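Local coordinates for methionine-binding protein (Coxiella burnetii, PDB 3TQW), which binds methionine and probably delivers it, as a periplasmic lipoprotein, to an ABC transporter for uptake, at residues V5-I10 against Q16-A21; Q23-L26 against H32-I35; V53-F58 against P211-L216; P62-Q67 against Y73-I78. All blocks are in the same frame, centred on the assembly; numbering follows the deposited sequence. Where two conformers were deposited one is given.

Contact 1: V5-I10 against Q16-A21; sequences VRVGTI and QLMEVA
In the beta-alpha-beta unit made of strand 5-10, helix 13-29 and strand 33-38, Met18 of the helix reaches across to Val7 and Thr9 of the first strand. Met18 is present as selenomethionine. With CG anti to the backbone N (chi1 -179°), its chain leaves the helix toward the sheet, and bends at chi2 and chi3 then curl the end over the strand. Its terminal methyl CE lies 3.6 Å from Val7 CG1, the two side chains crossing at about a right angle. Val7 and Met18 each have a second deposited conformer, and this distance holds for the one described. Thr9 CG2 nestles inside the bend, 3.9 Å from Met18 CG and 4.0 Å from Met18 CE. Val7 and Thr9, two residues apart, present their side chains on the same face of the strand.

Thr9 divides its branches by chemistry. While CG2 joins the apolar contact, OG1 hydrogen-bonds to OG1 of Thr15, at the start of the same helix. No hydrogen bond spans the two segments, and all three touching residues are buried. Ile35 of the neighbouring strand packs on both Thr9 and Met18, and Leu216 of helix 211-220 packs on Val7. Such apolar seating of a connecting helix on parallel strands is typical of the alpha/beta lobes of periplasmic binding proteins, the clan to which the NlpA family belongs.

Contact 2: Q23-L26 against H32-I35; sequences QVAL and HVNI
Leu26 overlaps the imidazole of His32, its CD1 methyl lying over one face of the ring. The methyl stands 3.9 Å from the centroid of the His32 ring, on a line 29° off the ring normal, a CH-pi contact. It is displaced toward the CE1 side: Leu26 CD1 comes within 3.6 Å of His32 CE1 and 3.7 Å of His32 ND1, whereas NE2 of the same ring is 4.1 Å from that methyl. The CB of His32 points away from the helix. Placing CG anti to the carbonyl carbon and beside the backbone N (chi1 -69°) swings the ring back, and one face then meets Leu26 CD1. Backbones come close here too, the CA atoms of Leu26 and His32 being 5.6 Å apart where the chain turns from helix 13-29 into strand 33-38.

Deeper in, Ala25 CB meets Val33 CG2 at 3.8 Å. Both residues are buried and both point their CB toward the other segment. The helix brings only a methyl, the strand a branched side chain. Val33 also packs on Val7 of the adjacent parallel strand, which carries the contact into the sheet. The turn is tied by a backbone hydrogen bond between Ala25 and Leu31, and Lys22 NZ hydrogen-bonds to Val33 O.

With no hydrogen bond across the segments, the contact rests on dispersion and CH-pi packing, buried at Ala25 and Val33 and facing solvent at Leu26 and His32.

Contact 3: V53-F58 against P211-L216; sequences VDANMF and PRLKQL. With MET (methionine), chain C.
The Phe58 ring has CG of Asn56 at its edge, in the ring plane, and the methyl of the bound methionine approaches it obliquely, with methionine CE 3.9 Å from Phe58 CE2. The Phe58 carbonyl O lies 3.2 Å from the ligand CB, so backbone and side chain both line the pocket. Asn56 ND2 is held by Asn45 OD1.

At the other end of the segment, Leu213 and Leu216 of helix 211-220 meet Asp54 and Ala55. Ala55 CB faces both leucines, lying 4.3 Å from Leu213 CD2 and equally far from Leu216 CD2; Leu216 has a second deposited conformer. Here a helix from late in the chain packs against strand 55-60 of the mixed sheet, joining parts of the chain more than 150 residues apart in one alpha/beta lobe. With CG anti to its carbonyl carbon (chi1 -55°), Leu213 extends its CD1 to 3.7 Å from Asp54 O.

The Asp54 carboxylate has its partners elsewhere. OD2 accepts a hydrogen bond from Arg6 N of the neighbouring strand, and OD1 forms a long, weak ion pair with Arg204 NH2.

Contact 4: P62-Q67 against Y73-I78; sequences PYLKAQ and YKIVSI. With MET (methionine), chain C.
Leu64 meets Ile75 where helix 61-71 packs against strand 75-83. The helix links strand 55-60 to strand 75-83 in a beta-alpha-beta crossover that passes over strand 198-204, which runs antiparallel between them. The short segments run nearly antiparallel, at 167°, with their axes 9.7 Å apart. Leu64 CD1 touches Ile75 CG2 at 3.8 Å, the two side chains passing at a slant, and Leu64 CD2 reaches the strand backbone, 4.2 Å from Ser77 N. Closer to the turn, the Gln67 amide meets the edge of the Tyr73 ring: Gln67 CD is 3.8 Å from Tyr73 CE2, near the ring plane, and the amide stands 76° to that ring. Gln67 CG is anti to the backbone N (chi1 -163°) and the chain is extended beyond it, which takes the amide away from its own helix as far as the tyrosine.

Tyr63 of the same helix serves the bound methionine instead. The ligand methyl CE sits over one face of its ring, 3.6 Å above the plane and offset toward the rim, and ligand SD lies 3.5 Å from Tyr63 CB. The backbone N of Tyr63 hydrogen-bonds to ND1 of His60, another pocket residue.

Farther out, Leu48 packs on Ile75, and Asn45 on both Leu64 and Tyr73. Helix 44-49 and the loop before it also position the polar ends. The Gln67 amide is satisfied at both of its polar atoms, with OE1 taking a hydrogen bond from Asn45 ND2 and NE2 giving one to Asn42 O, while Tyr73 OH is hydrogen-bonded to Glu46 OE1.

All four contacts reach the same mixed sheet, in which strands 33-38, 5-10 and 55-60 are successive neighbours and strand 75-83 lies beyond strand 198-204. Contacts 1 and 2 share helix 13-29 and follow one another along the chain, their centres about 8 Å apart. Contact 3, about 9 Å from contact 1 between centres, brings helix 211-220 back to the early strands, and contact 4 is nested within the long loop that contact 3 closes. Contacts 2 and 4 are farthest apart, with centres about 24 Å from each other. Contacts 3 and 4 both touch the bound methionine, so strand 55-60 and the helix after it join the lobe's core to the ligand pocket.

Contact 1: V5-I10 against Q16-A21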
# COMPACT_ATOMS: atom_id res chain seq x y z
N VAL A 5 -21.84 6.97 -7.86
CA VAL A 5 -20.91 6.60 -6.79
C VAL A 5 -19.51 7.18 -6.98
O VAL A 5 -18.84 6.92 -7.98
CB VAL A 5 -20.81 5.07 -6.61
CG1 VAL A 5 -19.77 4.74 -5.55
CG2 VAL A 5 -22.15 4.48 -6.23
N ARG A 6 -19.06 7.95 -6.00
CA ARG A 6 -17.73 8.55 -6.06
C ARG A 6 -16.75 7.72 -5.25
O ARG A 6 -16.96 7.47 -4.07
CB ARG A 6 -17.78 10.00 -5.56
CG ARG A 6 -18.47 10.95 -6.54
CD ARG A 6 -18.95 12.22 -5.87
NE ARG A 6 -17.86 13.02 -5.32
CZ ARG A 6 -17.24 14.00 -5.97
NH1 ARG A 6 -17.60 14.31 -7.22
NH2 ARG A 6 -16.26 14.67 -5.38
N VAL A 7 -15.66 7.31 -5.90
CA VAL A 7 -14.65 6.47 -5.26
C VAL A 7 -13.27 7.12 -5.31
O VAL A 7 -12.79 7.49 -6.38
CB VAL A 7 -14.56 5.10 -5.95
CG1 VAL A 7 -13.56 4.21 -5.23
CG2 VAL A 7 -15.93 4.43 -6.00
N GLY A 8 -12.63 7.24 -4.15
CA GLY A 8 -11.32 7.87 -4.06
C GLY A 8 -10.20 6.86 -4.22
O GLY A 8 -10.21 5.79 -3.62
N THR A 9 -9.22 7.22 -5.06
CA THR A 9 -8.04 6.39 -5.25
C THR A 9 -6.79 7.27 -5.22
O THR A 9 -6.88 8.50 -5.27
CB THR A 9 -8.08 5.65 -6.60
OG1 THR A 9 -8.12 6.60 -7.66
CG2 THR A 9 -9.33 4.76 -6.68
N ILE A 10 -5.63 6.63 -5.14
CA ILE A 10 -4.37 7.34 -5.29
C ILE A 10 -3.99 7.29 -6.76
O ILE A 10 -4.01 6.22 -7.38
CB ILE A 10 -3.26 6.69 -4.45
CG1 ILE A 10 -3.59 6.80 -2.96
CG2 ILE A 10 -1.91 7.36 -4.75
CD1 ILE A 10 -3.53 8.23 -2.42
N GLN A 16 -5.55 3.13 -12.44
CA GLN A 16 -5.77 2.39 -13.69
C GLN A 16 -6.61 1.15 -13.41
O GLN A 16 -7.52 0.82 -14.16
CB GLN A 16 -4.45 1.98 -14.34
CG GLN A 16 -3.63 3.16 -14.82
CD GLN A 16 -2.33 2.73 -15.49
OE1 GLN A 16 -1.29 3.33 -15.26
NE2 GLN A 16 -2.40 1.71 -16.34
N LEU A 17 -6.29 0.46 -12.32
CA LEU A 17 -7.05 -0.72 -11.93
C LEU A 17 -8.51 -0.32 -11.71
O LEU A 17 -9.43 -1.00 -12.16
CB LEU A 17 -6.46 -1.34 -10.66
CG LEU A 17 -7.14 -2.64 -10.22
CD1 LEU A 17 -6.81 -3.75 -11.21
CD2 LEU A 17 -6.71 -3.03 -8.81
N MSE A 18 -8.72 0.79 -11.01
CA MSE A 18 -10.07 1.25 -10.73
C MSE A 18 -10.81 1.65 -12.01
O MSE A 18 -12.03 1.53 -12.09
CB MSE A 18 -10.08 2.40 -9.72
CG MSE A 18 -11.48 2.90 -9.37
SE MSE A 18 -12.62 1.58 -8.48
CE MSE A 18 -11.72 1.53 -6.75
N GLU A 19 -10.08 2.12 -13.01
CA GLU A 19 -10.70 2.48 -14.28
C GLU A 19 -11.34 1.24 -14.92
O GLU A 19 -12.41 1.32 -15.52
CB GLU A 19 -9.71 3.10 -15.26
CG GLU A 19 -9.31 4.54 -14.94
CD GLU A 19 -10.35 5.57 -15.35
OE1 GLU A 19 -11.39 5.19 -15.93
OE2 GLU A 19 -10.11 6.76 -15.08
N VAL A 20 -10.66 0.10 -14.81
CA VAL A 20 -11.21 -1.13 -15.36
C VAL A 20 -12.41 -1.56 -14.52
O VAL A 20 -13.43 -2.00 -15.05
CB VAL A 20 -10.15 -2.25 -15.42
CG1 VAL A 20 -10.79 -3.55 -15.90
CG2 VAL A 20 -9.01 -1.84 -16.35
N ALA A 21 -12.29 -1.42 -13.21
CA ALA A 21 -13.40 -1.77 -12.33
C ALA A 21 -14.62 -0.91 -12.64
O ALA A 21 -15.76 -1.39 -12.59
CB ALA A 21 -12.99 -1.62 -10.87

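Contact 2: Q23-L26 against H32-I35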
# COMPACT_ATOMS: atom_id res chain seq x y z
N GLN A 23 -15.46 0.33 -15.55
CA GLN A 23 -16.07 -0.17 -16.78
C GLN A 23 -16.93 -1.39 -16.48
O GLN A 23 -18.04 -1.51 -17.00
CB GLN A 23 -14.99 -0.54 -17.79
CG GLN A 23 -14.18 0.63 -18.31
CD GLN A 23 -12.87 0.17 -18.94
OE1 GLN A 23 -11.82 0.79 -18.74
NE2 GLN A 23 -12.93 -0.93 -19.68
N VAL A 24 -16.39 -2.30 -15.68
CA VAL A 24 -17.14 -3.48 -15.28
C VAL A 24 -18.40 -3.07 -14.53
O VAL A 24 -19.48 -3.61 -14.77
CB VAL A 24 -16.28 -4.40 -14.38
CG1 VAL A 24 -17.15 -5.48 -13.70
CG2 VAL A 24 -15.17 -5.04 -15.20
N ALA A 25 -18.26 -2.09 -13.64
CA ALA A 25 -19.39 -1.61 -12.85
C ALA A 25 -20.53 -1.16 -13.77
O ALA A 25 -21.69 -1.51 -13.54
CB ALA A 25 -18.95 -0.47 -11.95
N LEU A 26 -20.19 -0.41 -14.82
CA LEU A 26 -21.21 0.09 -15.74
C LEU A 26 -21.77 -1.01 -16.62
O LEU A 26 -22.99 -1.17 -16.74
CB LEU A 26 -20.67 1.25 -16.60
CG LEU A 26 -21.69 1.85 -17.58
CD1 LEU A 26 -22.89 2.39 -16.83
CD2 LEU A 26 -21.08 2.94 -18.45
N HIS A 32 -22.87 3.58 -12.18
CA HIS A 32 -22.00 4.68 -12.57
C HIS A 32 -21.04 5.01 -11.44
O HIS A 32 -21.46 5.37 -10.34
CB HIS A 32 -22.82 5.93 -12.90
CG HIS A 32 -23.63 5.81 -14.15
ND1 HIS A 32 -23.08 5.85 -15.41
CD2 HIS A 32 -24.96 5.64 -14.33
CE1 HIS A 32 -24.03 5.72 -16.32
NE2 HIS A 32 -25.18 5.59 -15.69
N VAL A 33 -19.75 4.90 -11.74
CA VAL A 33 -18.70 5.17 -10.77
C VAL A 33 -17.84 6.33 -11.25
O VAL A 33 -17.32 6.30 -12.36
CB VAL A 33 -17.80 3.95 -10.59
CG1 VAL A 33 -16.62 4.30 -9.69
CG2 VAL A 33 -18.60 2.77 -10.02
N ASN A 34 -17.71 7.35 -10.41
CA ASN A 34 -16.84 8.47 -10.71
C ASN A 34 -15.57 8.38 -9.86
O ASN A 34 -15.63 8.41 -8.63
CB ASN A 34 -17.57 9.79 -10.45
CG ASN A 34 -16.75 11.01 -10.84
OD1 ASN A 34 -15.75 10.90 -11.55
ND2 ASN A 34 -17.19 12.19 -10.40
N ILE A 35 -14.42 8.25 -10.51
CA ILE A 35 -13.15 8.09 -9.80
C ILE A 35 -12.57 9.45 -9.40
O ILE A 35 -12.36 10.31 -10.26
CB ILE A 35 -12.12 7.30 -10.65
CG1 ILE A 35 -12.66 5.91 -10.97
CG2 ILE A 35 -10.78 7.22 -9.93
CD1 ILE A 35 -11.88 5.16 -12.02

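Contact 3: V53-F58 against P211-L216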
# COMPACT_ATOMS: atom_id res chain seq x y z
N VAL A 53 -16.21 11.81 -1.17
CA VAL A 53 -16.34 10.55 -1.90
C VAL A 53 -17.22 9.61 -1.08
O VAL A 53 -17.46 9.86 0.10
CB VAL A 53 -14.97 9.88 -2.16
CG1 VAL A 53 -14.06 10.79 -2.99
CG2 VAL A 53 -14.30 9.51 -0.84
N ASP A 54 -17.70 8.54 -1.71
CA ASP A 54 -18.60 7.60 -1.05
C ASP A 54 -17.88 6.31 -0.66
O ASP A 54 -18.38 5.51 0.13
CB ASP A 54 -19.77 7.26 -1.98
CG ASP A 54 -20.54 8.49 -2.40
OD1 ASP A 54 -20.92 9.27 -1.51
OD2 ASP A 54 -20.73 8.70 -3.63
N ALA A 55 -16.70 6.11 -1.24
CA ALA A 55 -15.84 5.00 -0.88
C ALA A 55 -14.43 5.37 -1.27
O ALA A 55 -14.22 6.33 -2.02
CB ALA A 55 -16.27 3.73 -1.61
N ASN A 56 -13.46 4.62 -0.77
CA ASN A 56 -12.11 4.74 -1.28
C ASN A 56 -11.44 3.38 -1.36
O ASN A 56 -11.85 2.44 -0.69
CB ASN A 56 -11.27 5.78 -0.50
CG ASN A 56 -11.00 5.39 0.95
OD1 ASN A 56 -10.74 4.23 1.26
ND2 ASN A 56 -11.05 6.38 1.84
N MSE A 57 -10.44 3.28 -2.23
CA MSE A 57 -9.69 2.04 -2.38
C MSE A 57 -8.22 2.41 -2.52
O MSE A 57 -7.77 2.73 -3.63
CB MSE A 57 -10.14 1.28 -3.63
CG MSE A 57 -9.41 -0.07 -3.79
SE MSE A 57 -9.17 -0.61 -5.67
CE MSE A 57 -7.94 0.80 -6.24
N PHE A 58 -7.48 2.38 -1.42
CA PHE A 58 -6.09 2.80 -1.46
C PHE A 58 -5.23 2.27 -0.31
O PHE A 58 -4.01 2.41 -0.34
CB PHE A 58 -5.99 4.33 -1.47
CG PHE A 58 -6.11 4.94 -0.10
CD1 PHE A 58 -7.36 5.10 0.50
CD2 PHE A 58 -4.99 5.37 0.59
CE1 PHE A 58 -7.47 5.65 1.76
CE2 PHE A 58 -5.10 5.93 1.85
CZ PHE A 58 -6.34 6.07 2.44
N PRO A 211 -25.86 -1.44 -1.10
CA PRO A 211 -25.64 -2.46 -2.14
C PRO A 211 -24.77 -1.95 -3.28
O PRO A 211 -24.02 -2.73 -3.86
CB PRO A 211 -27.06 -2.77 -2.64
CG PRO A 211 -27.85 -1.55 -2.31
CD PRO A 211 -27.28 -1.05 -1.00
N ARG A 212 -24.84 -0.67 -3.60
CA ARG A 212 -24.01 -0.14 -4.69
C ARG A 212 -22.53 -0.13 -4.32
O ARG A 212 -21.67 -0.37 -5.17
CB ARG A 212 -24.48 1.26 -5.09
CG ARG A 212 -25.94 1.32 -5.47
CD ARG A 212 -26.49 2.71 -5.24
NE ARG A 212 -26.09 3.62 -6.30
CZ ARG A 212 -25.98 4.94 -6.15
NH1 ARG A 212 -26.23 5.49 -4.97
NH2 ARG A 212 -25.62 5.70 -7.18
N LEU A 213 -22.23 0.17 -3.06
CA LEU A 213 -20.85 0.11 -2.59
C LEU A 213 -20.34 -1.33 -2.52
O LEU A 213 -19.18 -1.61 -2.84
CB LEU A 213 -20.70 0.83 -1.25
CG LEU A 213 -21.21 2.28 -1.27
CD1 LEU A 213 -21.03 2.97 0.08
CD2 LEU A 213 -20.50 3.06 -2.37
N LYS A 214 -21.20 -2.26 -2.10
CA LYS A 214 -20.86 -3.68 -2.12
C LYS A 214 -20.60 -4.16 -3.54
O LYS A 214 -19.74 -5.01 -3.77
CB LYS A 214 -21.97 -4.52 -1.49
CG LYS A 214 -22.15 -4.34 0.01
CD LYS A 214 -23.19 -5.32 0.54
CE LYS A 214 -23.35 -5.22 2.05
NZ LYS A 214 -24.37 -6.18 2.56
N GLN A 215 -21.35 -3.63 -4.50
CA GLN A 215 -21.15 -3.98 -5.90
C GLN A 215 -19.78 -3.55 -6.44
O GLN A 215 -19.22 -4.20 -7.31
CB GLN A 215 -22.29 -3.43 -6.77
CG GLN A 215 -23.58 -4.20 -6.56
CD GLN A 215 -24.79 -3.46 -7.12
OE1 GLN A 215 -24.65 -2.47 -7.83
NE2 GLN A 215 -25.98 -3.92 -6.77
N LEU A 216 -19.25 -2.46 -5.89
CA LEU A 216 -17.91 -2.02 -6.26
C LEU A 216 -16.87 -3.05 -5.86
O LEU A 216 -15.92 -3.31 -6.60
CB LEU A 216 -17.61 -0.66 -5.61
CG LEU A 216 -16.27 -0.02 -5.95
CD1 LEU A 216 -16.14 0.22 -7.45
CD2 LEU A 216 -16.10 1.28 -5.18
N MET C . -1.31 0.36 -1.76
CA MET C . -0.45 0.53 -0.58
C MET C . 0.18 -0.81 -0.22
O MET C . -0.47 -1.84 -0.33
CB MET C . -1.28 1.07 0.60
CG MET C . -0.50 1.35 1.89
SD MET C . -1.56 1.98 3.21
CE MET C . -2.02 3.56 2.50
OXT MET C . 1.35 -0.89 0.18

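Contact 4: P62-Q67 against Y73-I78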
# COMPACT_ATOMS: atom_id res chain seq x y z
N PRO A 62 -4.28 -2.03 8.66
CA PRO A 62 -3.46 -1.35 9.67
C PRO A 62 -3.36 0.16 9.44
O PRO A 62 -3.37 0.93 10.40
CB PRO A 62 -2.08 -2.00 9.49
CG PRO A 62 -2.41 -3.38 8.97
CD PRO A 62 -3.56 -3.14 8.02
N TYR A 63 -3.27 0.59 8.18
CA TYR A 63 -3.29 2.02 7.90
C TYR A 63 -4.62 2.65 8.32
O TYR A 63 -4.65 3.72 8.93
CB TYR A 63 -3.02 2.29 6.42
CG TYR A 63 -2.81 3.76 6.13
CD1 TYR A 63 -3.89 4.61 5.92
CD2 TYR A 63 -1.53 4.30 6.08
CE1 TYR A 63 -3.70 5.97 5.67
CE2 TYR A 63 -1.32 5.65 5.83
CZ TYR A 63 -2.41 6.48 5.63
OH TYR A 63 -2.22 7.82 5.38
N LEU A 64 -5.72 1.98 8.00
CA LEU A 64 -7.05 2.48 8.36
C LEU A 64 -7.21 2.61 9.87
O LEU A 64 -7.66 3.64 10.37
CB LEU A 64 -8.13 1.55 7.80
CG LEU A 64 -9.57 1.89 8.17
CD1 LEU A 64 -9.88 3.34 7.81
CD2 LEU A 64 -10.55 0.93 7.48
N LYS A 65 -6.83 1.56 10.59
CA LYS A 65 -6.90 1.56 12.04
C LYS A 65 -6.04 2.68 12.62
O LYS A 65 -6.44 3.35 13.57
CB LYS A 65 -6.46 0.21 12.60
CG LYS A 65 -7.39 -0.94 12.24
CD LYS A 65 -6.85 -2.28 12.73
CE LYS A 65 -7.83 -3.42 12.42
NZ LYS A 65 -7.27 -4.75 12.77
N ALA A 66 -4.85 2.87 12.05
CA ALA A 66 -3.96 3.92 12.55
C ALA A 66 -4.55 5.32 12.34
O ALA A 66 -4.55 6.14 13.26
CB ALA A 66 -2.58 3.80 11.90
N GLN A 67 -5.08 5.59 11.15
CA GLN A 67 -5.66 6.91 10.91
C GLN A 67 -6.97 7.15 11.68
O GLN A 67 -7.27 8.27 12.06
CB GLN A 67 -5.84 7.23 9.42
CG GLN A 67 -6.05 8.74 9.19
CD GLN A 67 -6.05 9.18 7.73
OE1 GLN A 67 -6.45 8.43 6.84
NE2 GLN A 67 -5.61 10.42 7.50
N TYR A 73 -12.22 9.00 12.58
CA TYR A 73 -13.16 8.73 11.48
C TYR A 73 -14.03 7.51 11.76
O TYR A 73 -13.55 6.51 12.28
CB TYR A 73 -12.40 8.49 10.17
CG TYR A 73 -11.55 9.65 9.70
CD1 TYR A 73 -12.00 10.96 9.80
CD2 TYR A 73 -10.29 9.42 9.16
CE1 TYR A 73 -11.22 12.01 9.37
CE2 TYR A 73 -9.51 10.47 8.73
CZ TYR A 73 -9.97 11.76 8.83
OH TYR A 73 -9.18 12.79 8.40
N LYS A 74 -15.30 7.60 11.39
CA LYS A 74 -16.18 6.44 11.45
C LYS A 74 -16.25 5.79 10.07
O LYS A 74 -17.16 6.03 9.28
CB LYS A 74 -17.57 6.84 11.96
CG LYS A 74 -17.54 7.42 13.37
CD LYS A 74 -18.92 7.51 13.99
CE LYS A 74 -19.84 8.43 13.20
NZ LYS A 74 -19.40 9.86 13.23
N ILE A 75 -15.25 4.95 9.79
CA ILE A 75 -15.06 4.32 8.50
C ILE A 75 -14.79 2.85 8.72
O ILE A 75 -14.13 2.48 9.68
CB ILE A 75 -13.83 4.91 7.79
CG1 ILE A 75 -14.09 6.36 7.38
CG2 ILE A 75 -13.43 4.06 6.59
CD1 ILE A 75 -12.82 7.11 6.95
N VAL A 76 -15.29 2.01 7.82
CA VAL A 76 -15.09 0.57 7.93
C VAL A 76 -14.75 -0.03 6.58
O VAL A 76 -15.09 0.53 5.53
CB VAL A 76 -16.37 -0.13 8.47
CG1 VAL A 76 -16.67 0.33 9.88
CG2 VAL A 76 -17.56 0.14 7.54
N SER A 77 -14.08 -1.18 6.60
CA SER A 77 -13.81 -1.93 5.38
C SER A 77 -15.03 -2.76 5.01
O SER A 77 -15.67 -3.34 5.89
CB SER A 77 -12.61 -2.86 5.57
OG SER A 77 -12.52 -3.79 4.50
N ILE A 78 -15.37 -2.82 3.73
CA ILE A 78 -16.42 -3.73 3.27
C ILE A 78 -15.89 -4.84 2.36
O ILE A 78 -16.66 -5.55 1.72
CB ILE A 78 -17.58 -2.98 2.59
CG1 ILE A 78 -17.07 -2.10 1.44
CG2 ILE A 78 -18.32 -2.14 3.61
CD1 ILE A 78 -18.18 -1.59 0.51
N MET C . -1.31 0.36 -1.76
CA MET C . -0.45 0.53 -0.58
C MET C . 0.18 -0.81 -0.22
O MET C . -0.47 -1.84 -0.33
CB MET C . -1.28 1.07 0.60
CG MET C . -0.50 1.35 1.89
SD MET C . -1.56 1.98 3.21
CE MET C . -2.02 3.56 2.50
OXT MET C . 1.35 -0.89 0.18